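Local coordinates for pesticidal crystal protein CRY4AA (Bacillus thuringiensis, PDB 2C9K), which kills mosquito larvae as a pore-forming delta-endotoxin, binding to midgut epithelial cells and promoting their colloid-osmotic lysis, at residues K231-A235 / V236-V240; G1-S4 / A5-I8; L138-S141 / S142-Q145; D192-N195 / Y196-T200. All coordinates share one frame; numbering follows the deposited sequence.

Interaction 1 (K231-A235 / V236-V240); sequences KMTTA and VLDLV
D238 bends back toward the carbonyl of T233 where helix 222-240, the last of the pore-forming helical bundle, widens into a pi-type turn. The backbone sets this up: D238 N bonds to T233 O five residues back (2.7 Å), while M232 O takes both V236 N (2.7 Å) and L237 N (3.2 Å). From D238, CB lies 3.2 Å from T233 O. With chi1 at -80°, CG sits anti to its own carbonyl carbon, which keeps it close to that oxygen. The carboxylate then straddles two threonines, OD1 against the methyl T233 CG2 at 3.6 Å and OD2 against T234 CA at 3.4 Å. OD2 forms a salt bridge with R261, in the chain that follows the bundle, which suits an acidic residue to this buried place. A235 is small enough to lie against Y6 of helix 5-16. V236 packs on L140 and A144 of helix 140-164 and on C197 of helix 183-208, its CG2 4.3 Å from M232 SD. T233 and T234 serve their own helix: T233 OG1 bonds to R229 O, and T234 OG1 to K231 O at 2.9 Å.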
loop_
_atom_site.group_PDB
_atom_site.type_symbol
_atom_site.label_atom_id
_atom_site.label_comp_id
_atom_site.label_asym_id
_atom_site.label_seq_id
_atom_site.Cartn_x
_atom_site.Cartn_y
_atom_site.Cartn_z
ATOM N N LYS A 231 -8.883 3.180 -4.134
ATOM C CA LYS A 231 -9.765 2.811 -3.028
ATOM C C LYS A 231 -9.501 1.391 -2.553
ATOM O O LYS A 231 -9.398 1.154 -1.353
ATOM C CB LYS A 231 -11.242 2.942 -3.429
ATOM C CG LYS A 231 -11.625 4.290 -4.025
ATOM C CD LYS A 231 -11.282 5.438 -3.099
ATOM C CE LYS A 231 -11.340 6.788 -3.819
ATOM N NZ LYS A 231 -12.723 7.309 -4.064
ATOM N N MET A 232 -9.386 0.452 -3.490
ATOM C CA MET A 232 -9.148 -0.945 -3.143
ATOM C C MET A 232 -7.741 -1.215 -2.628
ATOM O O MET A 232 -7.523 -2.150 -1.857
ATOM C CB MET A 232 -9.446 -1.849 -4.338
ATOM C CG MET A 232 -10.912 -1.880 -4.725
ATOM S SD MET A 232 -11.999 -2.346 -3.352
ATOM C CE MET A 232 -12.533 -0.775 -2.766
ATOM N N THR A 233 -6.772 -0.420 -3.053
ATOM C CA THR A 233 -5.427 -0.640 -2.557
ATOM C C THR A 233 -5.415 -0.344 -1.064
ATOM O O THR A 233 -4.883 -1.125 -0.278
ATOM C CB THR A 233 -4.410 0.263 -3.251
ATOM O OG1 THR A 233 -4.183 -0.218 -4.580
ATOM C CG2 THR A 233 -3.096 0.283 -2.476
ATOM N N THR A 234 -6.018 0.777 -0.676
ATOM C CA THR A 234 -6.065 1.171 0.723
ATOM C C THR A 234 -7.038 0.326 1.538
ATOM O O THR A 234 -6.958 0.299 2.765
ATOM C CB THR A 234 -6.471 2.642 0.872
ATOM O OG1 THR A 234 -7.838 2.807 0.488
ATOM C CG2 THR A 234 -5.620 3.505 -0.013
ATOM N N ALA A 235 -7.960 -0.359 0.867
ATOM C CA ALA A 235 -8.931 -1.189 1.576
ATOM C C ALA A 235 -8.492 -2.646 1.627
ATOM O O ALA A 235 -8.362 -3.227 2.699
ATOM C CB ALA A 235 -10.302 -1.078 0.921
ATOM N N VAL A 236 -8.233 -3.230 0.467
ATOM C CA VAL A 236 -7.828 -4.622 0.414
ATOM C C VAL A 236 -6.323 -4.879 0.322
ATOM O O VAL A 236 -5.718 -5.333 1.285
ATOM C CB VAL A 236 -8.531 -5.334 -0.756
ATOM C CG1 VAL A 236 -8.255 -6.835 -0.712
ATOM C CG2 VAL A 236 -10.024 -5.055 -0.689
ATOM N N LEU A 237 -5.721 -4.587 -0.825
ATOM C CA LEU A 237 -4.296 -4.848 -1.029
ATOM C C LEU A 237 -3.366 -4.477 0.132
ATOM O O LEU A 237 -2.455 -5.243 0.464
ATOM C CB LEU A 237 -3.819 -4.169 -2.317
ATOM C CG LEU A 237 -4.672 -4.456 -3.558
ATOM C CD1 LEU A 237 -3.940 -3.982 -4.803
ATOM C CD2 LEU A 237 -4.971 -5.940 -3.647
ATOM N N ASP A 238 -3.583 -3.316 0.750
ATOM C CA ASP A 238 -2.729 -2.900 1.865
ATOM C C ASP A 238 -2.905 -3.868 3.014
ATOM O O ASP A 238 -1.941 -4.233 3.688
ATOM C CB ASP A 238 -3.062 -1.474 2.336
ATOM C CG ASP A 238 -2.436 -0.400 1.448
ATOM O OD1 ASP A 238 -1.593 -0.744 0.592
ATOM O OD2 ASP A 238 -2.781 0.791 1.612
ATOM N N LEU A 239 -4.140 -4.297 3.224
ATOM C CA LEU A 239 -4.442 -5.231 4.295
ATOM C C LEU A 239 -3.888 -6.620 3.940
ATOM O O LEU A 239 -3.292 -7.292 4.779
ATOM C CB LEU A 239 -5.955 -5.267 4.509
ATOM C CG LEU A 239 -6.516 -5.827 5.814
ATOM C CD1 LEU A 239 -5.788 -5.235 7.031
ATOM C CD2 LEU A 239 -8.019 -5.511 5.853
ATOM N N VAL A 240 -4.056 -7.028 2.687
ATOM C CA VAL A 240 -3.567 -8.320 2.222
ATOM C C VAL A 240 -2.040 -8.442 2.276
ATOM O O VAL A 240 -1.504 -9.534 2.465
ATOM C CB VAL A 240 -4.035 -8.585 0.773
ATOM C CG1 VAL A 240 -3.518 -9.938 0.280
ATOM C CG2 VAL A 240 -5.553 -8.529 0.709
#

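Interaction 2 (G1-S4 / A5-I8); sequences GELS and AYTI
S4 and I8 meet across the first turn of helix 5-16, which opens the N-terminal helical bundle, and S4, L3 and A5 carry most of the buried surface. S4 O accepts the backbone N of I8 (2.9 Å), an ordinary i to i+4 helical bond. The isoleucine side chain lies along the same turn: I8 CD1 comes to 3.6 Å from S4 OG. The hydroxyl is there because chi1 of 66° sets OG between the backbone N and the carbonyl carbon of S4, and a compact serine leaves room for the isoleucine beside it. L3, one residue earlier, is still extended. Its branch tip CD2 reaches Y6 at the phenol end of the ring, 4.4 Å from CZ and 4.3 Å from OH, while L3 O lies obliquely to the ring, 4.0 Å from Y6 CD1. Leucine suits this place because it must also pack on F50 and Q53 of helix 46-58. A5 is small, and its methyl is shared between F50 and V36, so the helix start can lie close to two neighbours. T7 faces the loop between strands 402-407 and 432-440, where its hydroxyl is hydrogen-bonded to I411 O. Within the turn, T7 OG1 also lies 3.2 Å from S4 O.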
loop_
_atom_site.group_PDB
_atom_site.type_symbol
_atom_site.label_atom_id
_atom_site.label_comp_id
_atom_site.label_asym_id
_atom_site.label_seq_id
_atom_site.Cartn_x
_atom_site.Cartn_y
_atom_site.Cartn_z
ATOM N N GLY A 1 -10.682 8.576 -1.136
ATOM C CA GLY A 1 -12.108 9.012 -1.071
ATOM C C GLY A 1 -12.460 9.524 0.312
ATOM O O GLY A 1 -11.598 10.071 1.003
ATOM N N GLU A 2 -13.719 9.356 0.721
ATOM C CA GLU A 2 -14.146 9.798 2.044
ATOM C C GLU A 2 -14.620 8.604 2.886
ATOM O O GLU A 2 -15.794 8.248 2.899
ATOM C CB GLU A 2 -15.239 10.882 1.923
ATOM C CG GLU A 2 -16.688 10.408 2.043
ATOM C CD GLU A 2 -17.157 9.565 0.866
ATOM O OE1 GLU A 2 -16.308 8.938 0.191
ATOM O OE2 GLU A 2 -18.386 9.525 0.630
ATOM N N LEU A 3 -13.673 7.975 3.574
ATOM C CA LEU A 3 -13.958 6.823 4.428
ATOM C C LEU A 3 -12.625 6.387 5.035
ATOM O O LEU A 3 -11.837 5.701 4.386
ATOM C CB LEU A 3 -14.587 5.699 3.596
ATOM C CG LEU A 3 -15.242 4.527 4.336
ATOM C CD1 LEU A 3 -15.791 4.978 5.689
ATOM C CD2 LEU A 3 -16.354 3.945 3.467
ATOM N N SER A 4 -12.383 6.798 6.279
ATOM C CA SER A 4 -11.127 6.520 6.968
ATOM C C SER A 4 -10.883 5.132 7.537
ATOM O O SER A 4 -9.772 4.832 7.954
ATOM C CB SER A 4 -10.922 7.542 8.086
ATOM O OG SER A 4 -11.904 7.394 9.096
ATOM N N ALA A 5 -11.896 4.281 7.570
ATOM C CA ALA A 5 -11.697 2.941 8.113
ATOM C C ALA A 5 -10.607 2.206 7.336
ATOM O O ALA A 5 -9.730 1.575 7.932
ATOM C CB ALA A 5 -12.996 2.151 8.071
ATOM N N TYR A 6 -10.664 2.283 6.006
ATOM C CA TYR A 6 -9.674 1.634 5.147
ATOM C C TYR A 6 -8.267 1.909 5.659
ATOM O O TYR A 6 -7.519 0.988 5.987
ATOM C CB TYR A 6 -9.788 2.158 3.710
ATOM C CG TYR A 6 -11.078 1.815 2.994
ATOM C CD1 TYR A 6 -11.526 2.593 1.931
ATOM C CD2 TYR A 6 -11.840 0.701 3.364
ATOM C CE1 TYR A 6 -12.693 2.280 1.251
ATOM C CE2 TYR A 6 -13.010 0.376 2.690
ATOM C CZ TYR A 6 -13.434 1.171 1.633
ATOM O OH TYR A 6 -14.603 0.871 0.965
ATOM N N THR A 7 -7.912 3.188 5.729
ATOM C CA THR A 7 -6.591 3.577 6.187
ATOM C C THR A 7 -6.341 3.364 7.683
ATOM O O THR A 7 -5.193 3.196 8.087
ATOM C CB THR A 7 -6.281 5.043 5.807
ATOM O OG1 THR A 7 -7.397 5.874 6.141
ATOM C CG2 THR A 7 -6.002 5.158 4.313
ATOM N N ILE A 8 -7.389 3.363 8.508
ATOM C CA ILE A 8 -7.201 3.137 9.947
ATOM C C ILE A 8 -7.007 1.650 10.260
ATOM O O ILE A 8 -6.124 1.272 11.024
ATOM C CB ILE A 8 -8.401 3.620 10.792
ATOM C CG1 ILE A 8 -8.501 5.147 10.771
ATOM C CG2 ILE A 8 -8.230 3.133 12.233
ATOM C CD1 ILE A 8 -9.756 5.678 11.418
#

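Interaction 3 (L138-S141 / S142-Q145); sequences LVLS and SYAQ
Packing of L140 against Y143, one turn apart, is a local contact within the first turns of helix 140-164, the central helix of the toxin's N-terminal bundle. Regular i to i+4 bonds build the turn: Y143 N to V139 O at 2.8 Å and A144 N to L140 O at 2.9 Å, with Q145 N to S141 O a weak one at 3.4 Å. On this frame L140 CD1 approaches the ring atom Y143 CD2 to 4.2 Å. Chi1 of 178° carries CG of Y143 opposite the backbone N and sends the ring out from the helix to lie against I118 and V122 of helix 103-123. L140, a flexible aliphatic, packs on T200 and Y201 of helix 183-208 and on V236 of helix 222-240. Every touching residue is buried, and the small ones fit where neighbouring helices come near: S141 lies against F50, S142 against W47, and A144 against V236. A flat aromatic, a branched aliphatic and short side chains thus share one helix surrounded by others. V139 packs on L121; its CG1 lies 4.2 Å from S142 CB, and that same CB is 3.5 Å from V139 O.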
loop_
_atom_site.group_PDB
_atom_site.type_symbol
_atom_site.label_atom_id
_atom_site.label_comp_id
_atom_site.label_asym_id
_atom_site.label_seq_id
_atom_site.Cartn_x
_atom_site.Cartn_y
_atom_site.Cartn_z
ATOM N N LEU A 138 -17.899 -6.207 -5.433
ATOM C CA LEU A 138 -18.600 -5.101 -4.798
ATOM C C LEU A 138 -18.646 -5.308 -3.283
ATOM O O LEU A 138 -18.911 -4.381 -2.527
ATOM C CB LEU A 138 -20.023 -5.009 -5.366
ATOM C CG LEU A 138 -20.637 -3.613 -5.498
ATOM C CD1 LEU A 138 -19.742 -2.765 -6.392
ATOM C CD2 LEU A 138 -22.045 -3.698 -6.076
ATOM N N VAL A 139 -18.376 -6.531 -2.846
ATOM C CA VAL A 139 -18.393 -6.867 -1.428
ATOM C C VAL A 139 -16.971 -7.193 -0.947
ATOM O O VAL A 139 -16.740 -7.408 0.247
ATOM C CB VAL A 139 -19.322 -8.084 -1.176
ATOM C CG1 VAL A 139 -19.319 -8.460 0.273
ATOM C CG2 VAL A 139 -20.736 -7.752 -1.596
ATOM N N LEU A 140 -16.020 -7.210 -1.884
ATOM C CA LEU A 140 -14.628 -7.520 -1.577
ATOM C C LEU A 140 -14.054 -6.740 -0.405
ATOM O O LEU A 140 -13.392 -7.316 0.451
ATOM C CB LEU A 140 -13.742 -7.294 -2.807
ATOM C CG LEU A 140 -12.245 -7.574 -2.593
ATOM C CD1 LEU A 140 -12.041 -9.039 -2.237
ATOM C CD2 LEU A 140 -11.462 -7.227 -3.840
ATOM N N SER A 141 -14.297 -5.436 -0.349
ATOM C CA SER A 141 -13.744 -4.660 0.753
ATOM C C SER A 141 -14.269 -5.140 2.111
ATOM O O SER A 141 -13.526 -5.170 3.088
ATOM C CB SER A 141 -14.006 -3.157 0.556
ATOM O OG SER A 141 -15.353 -2.805 0.787
ATOM N N SER A 142 -15.540 -5.520 2.179
ATOM C CA SER A 142 -16.110 -6.025 3.429
ATOM C C SER A 142 -15.532 -7.424 3.668
ATOM O O SER A 142 -15.246 -7.825 4.800
ATOM C CB SER A 142 -17.634 -6.102 3.316
ATOM O OG SER A 142 -18.174 -4.839 2.961
ATOM N N TYR A 143 -15.367 -8.169 2.582
ATOM C CA TYR A 143 -14.805 -9.500 2.660
ATOM C C TYR A 143 -13.471 -9.412 3.386
ATOM O O TYR A 143 -13.194 -10.189 4.302
ATOM C CB TYR A 143 -14.569 -10.046 1.256
ATOM C CG TYR A 143 -13.936 -11.419 1.234
ATOM C CD1 TYR A 143 -14.713 -12.568 1.358
ATOM C CD2 TYR A 143 -12.559 -11.568 1.114
ATOM C CE1 TYR A 143 -14.138 -13.828 1.354
ATOM C CE2 TYR A 143 -11.972 -12.829 1.118
ATOM C CZ TYR A 143 -12.770 -13.956 1.235
ATOM O OH TYR A 143 -12.197 -15.212 1.219
ATOM N N ALA A 144 -12.649 -8.455 2.966
ATOM C CA ALA A 144 -11.325 -8.257 3.540
ATOM C C ALA A 144 -11.352 -8.074 5.046
ATOM O O ALA A 144 -10.656 -8.791 5.759
ATOM C CB ALA A 144 -10.628 -7.071 2.871
ATOM N N GLN A 145 -12.137 -7.123 5.538
ATOM C CA GLN A 145 -12.209 -6.908 6.977
ATOM C C GLN A 145 -12.551 -8.208 7.699
ATOM O O GLN A 145 -11.966 -8.525 8.734
ATOM C CB GLN A 145 -13.246 -5.839 7.308
ATOM C CG GLN A 145 -12.822 -4.429 6.933
ATOM C CD GLN A 145 -11.520 -4.018 7.597
ATOM O OE1 GLN A 145 -11.260 -4.378 8.742
ATOM N NE2 GLN A 145 -10.700 -3.252 6.883
#

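Interaction 4 (D192-N195 / Y196-T200); sequences DYTN and YCVTT
T199 hooks back onto N195 on the more exposed side of helix 183-208, while T194, V198, Y193 and C197 face other parts of the fold. On the packed side the backbone bonds are regular: C197 N meets Y193 O at 3.1 Å and 170°, and V198 N meets T194 O at 3.1 Å. V198 CG2 rests 3.2 Å from T194 O, and the two CG2 methyls of T194 and V198 are 4.4 Å apart, with H494 alongside both residues. C197 is small enough to lie against V236 and V240 of helix 222-240 and Y143 of helix 140-164. Y193 packs on A147 and L151, and on I118 of helix 103-123. Buried T200 bonds to Y196 O through both OG1 and N, and its OG1 stands 3.3 Å above the plane of the Y196 ring, off toward the rim. Y196 marks the boundary: partly exposed, it still turns its ring to that of Y143, the planes at about 50°. The looser side is polar. D192 is exposed, and N195 and T199 are only partly buried. There N195 O accepts twice from one residue, T199 OG1 at 2.7 Å and T199 N at 3.0 Å, which arrive from opposite faces of its carbonyl plane. Chi1 of -74° makes this possible, laying OG1 beside its own backbone N so that it faces the preceding turn. Both threonines therefore spend their hydroxyls on the helix itself, whereas the N195 amide reaches across: OD1 accepts from Y565 N, tying this bundle helix to the C-terminal domain.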
loop_
_atom_site.group_PDB
_atom_site.type_symbol
_atom_site.label_atom_id
_atom_site.label_comp_id
_atom_site.label_asym_id
_atom_site.label_seq_id
_atom_site.Cartn_x
_atom_site.Cartn_y
_atom_site.Cartn_z
ATOM N N ASP A 192 -5.304 -18.759 1.166
ATOM C CA ASP A 192 -6.583 -18.627 0.482
ATOM C C ASP A 192 -7.100 -17.207 0.421
ATOM O O ASP A 192 -7.511 -16.735 -0.634
ATOM C CB ASP A 192 -7.632 -19.517 1.133
ATOM C CG ASP A 192 -7.343 -20.985 0.937
ATOM O OD1 ASP A 192 -6.512 -21.322 0.061
ATOM O OD2 ASP A 192 -7.959 -21.805 1.652
ATOM N N TYR A 193 -7.086 -16.528 1.557
ATOM C CA TYR A 193 -7.557 -15.150 1.617
ATOM C C TYR A 193 -6.741 -14.236 0.705
ATOM O O TYR A 193 -7.292 -13.392 0.006
ATOM C CB TYR A 193 -7.513 -14.664 3.060
ATOM C CG TYR A 193 -8.620 -15.253 3.901
ATOM C CD1 TYR A 193 -8.492 -15.364 5.283
ATOM C CD2 TYR A 193 -9.818 -15.672 3.316
ATOM C CE1 TYR A 193 -9.530 -15.878 6.062
ATOM C CE2 TYR A 193 -10.860 -16.184 4.090
ATOM C CZ TYR A 193 -10.709 -16.283 5.458
ATOM O OH TYR A 193 -11.742 -16.769 6.225
ATOM N N THR A 194 -5.425 -14.411 0.705
ATOM C CA THR A 194 -4.564 -13.608 -0.151
ATOM C C THR A 194 -4.942 -13.818 -1.614
ATOM O O THR A 194 -5.287 -12.867 -2.304
ATOM C CB THR A 194 -3.078 -13.974 0.039
ATOM O OG1 THR A 194 -2.641 -13.532 1.329
ATOM C CG2 THR A 194 -2.225 -13.310 -1.029
ATOM N N ASN A 195 -4.887 -15.069 -2.070
ATOM C CA ASN A 195 -5.209 -15.408 -3.451
ATOM C C ASN A 195 -6.621 -15.023 -3.896
ATOM O O ASN A 195 -6.836 -14.705 -5.065
ATOM C CB ASN A 195 -5.006 -16.908 -3.699
ATOM C CG ASN A 195 -3.544 -17.338 -3.586
ATOM O OD1 ASN A 195 -2.647 -16.666 -4.096
ATOM N ND2 ASN A 195 -3.305 -18.473 -2.927
ATOM N N TYR A 196 -7.583 -15.052 -2.979
ATOM C CA TYR A 196 -8.958 -14.708 -3.332
ATOM C C TYR A 196 -9.112 -13.212 -3.535
ATOM O O TYR A 196 -9.649 -12.777 -4.552
ATOM C CB TYR A 196 -9.938 -15.169 -2.253
ATOM C CG TYR A 196 -11.371 -14.776 -2.555
ATOM C CD1 TYR A 196 -12.097 -15.427 -3.555
ATOM C CD2 TYR A 196 -11.985 -13.713 -1.886
ATOM C CE1 TYR A 196 -13.390 -15.029 -3.886
ATOM C CE2 TYR A 196 -13.275 -13.309 -2.208
ATOM C CZ TYR A 196 -13.969 -13.972 -3.214
ATOM O OH TYR A 196 -15.233 -13.566 -3.572
ATOM N N CYS A 197 -8.653 -12.429 -2.560
ATOM C CA CYS A 197 -8.732 -10.971 -2.633
ATOM C C CYS A 197 -8.059 -10.450 -3.896
ATOM O O CYS A 197 -8.611 -9.603 -4.602
ATOM C CB CYS A 197 -8.050 -10.334 -1.422
ATOM S SG CYS A 197 -8.859 -10.666 0.156
ATOM N N VAL A 198 -6.859 -10.954 -4.167
ATOM C CA VAL A 198 -6.117 -10.526 -5.336
ATOM C C VAL A 198 -6.884 -10.922 -6.582
ATOM O O VAL A 198 -7.034 -10.114 -7.500
ATOM C CB VAL A 198 -4.705 -11.148 -5.375
ATOM C CG1 VAL A 198 -3.996 -10.749 -6.660
ATOM C CG2 VAL A 198 -3.908 -10.692 -4.164
ATOM N N THR A 199 -7.378 -12.157 -6.615
ATOM C CA THR A 199 -8.145 -12.629 -7.770
ATOM C C THR A 199 -9.335 -11.705 -8.025
ATOM O O THR A 199 -9.501 -11.164 -9.123
ATOM C CB THR A 199 -8.698 -14.066 -7.552
ATOM O OG1 THR A 199 -7.636 -15.017 -7.665
ATOM C CG2 THR A 199 -9.760 -14.386 -8.575
ATOM N N THR A 200 -10.157 -11.540 -6.993
ATOM C CA THR A 200 -11.348 -10.714 -7.073
ATOM C C THR A 200 -11.005 -9.275 -7.418
ATOM O O THR A 200 -11.709 -8.627 -8.196
ATOM C CB THR A 200 -12.115 -10.758 -5.745
ATOM O OG1 THR A 200 -12.364 -12.125 -5.399
ATOM C CG2 THR A 200 -13.448 -10.024 -5.863
#

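Overall arrangement
All four contacts are local turns of the helical bundle, and three of their helices converge. Interactions 1, 3 and 4 lie on helices 222-240, 140-164 and 183-208 and meet at V236: its CG2 is 3.9 Å from L140 CG and its CG1 3.6 Å from C197 CB. Interaction 2 stands at the chain's start, touching interaction 1 through Y6 but staying about 12 Å from interaction 4 at the nearest atoms. Interaction 3 is wholly buried, with backbone helix bonds and one apolar side-chain contact; interaction 1 is also deep but carries a charge paired with R261. Interaction 4, partly exposed, adds threonine-to-backbone bonds, and interaction 2, largely buried, mixes a single backbone bond with apolar packing.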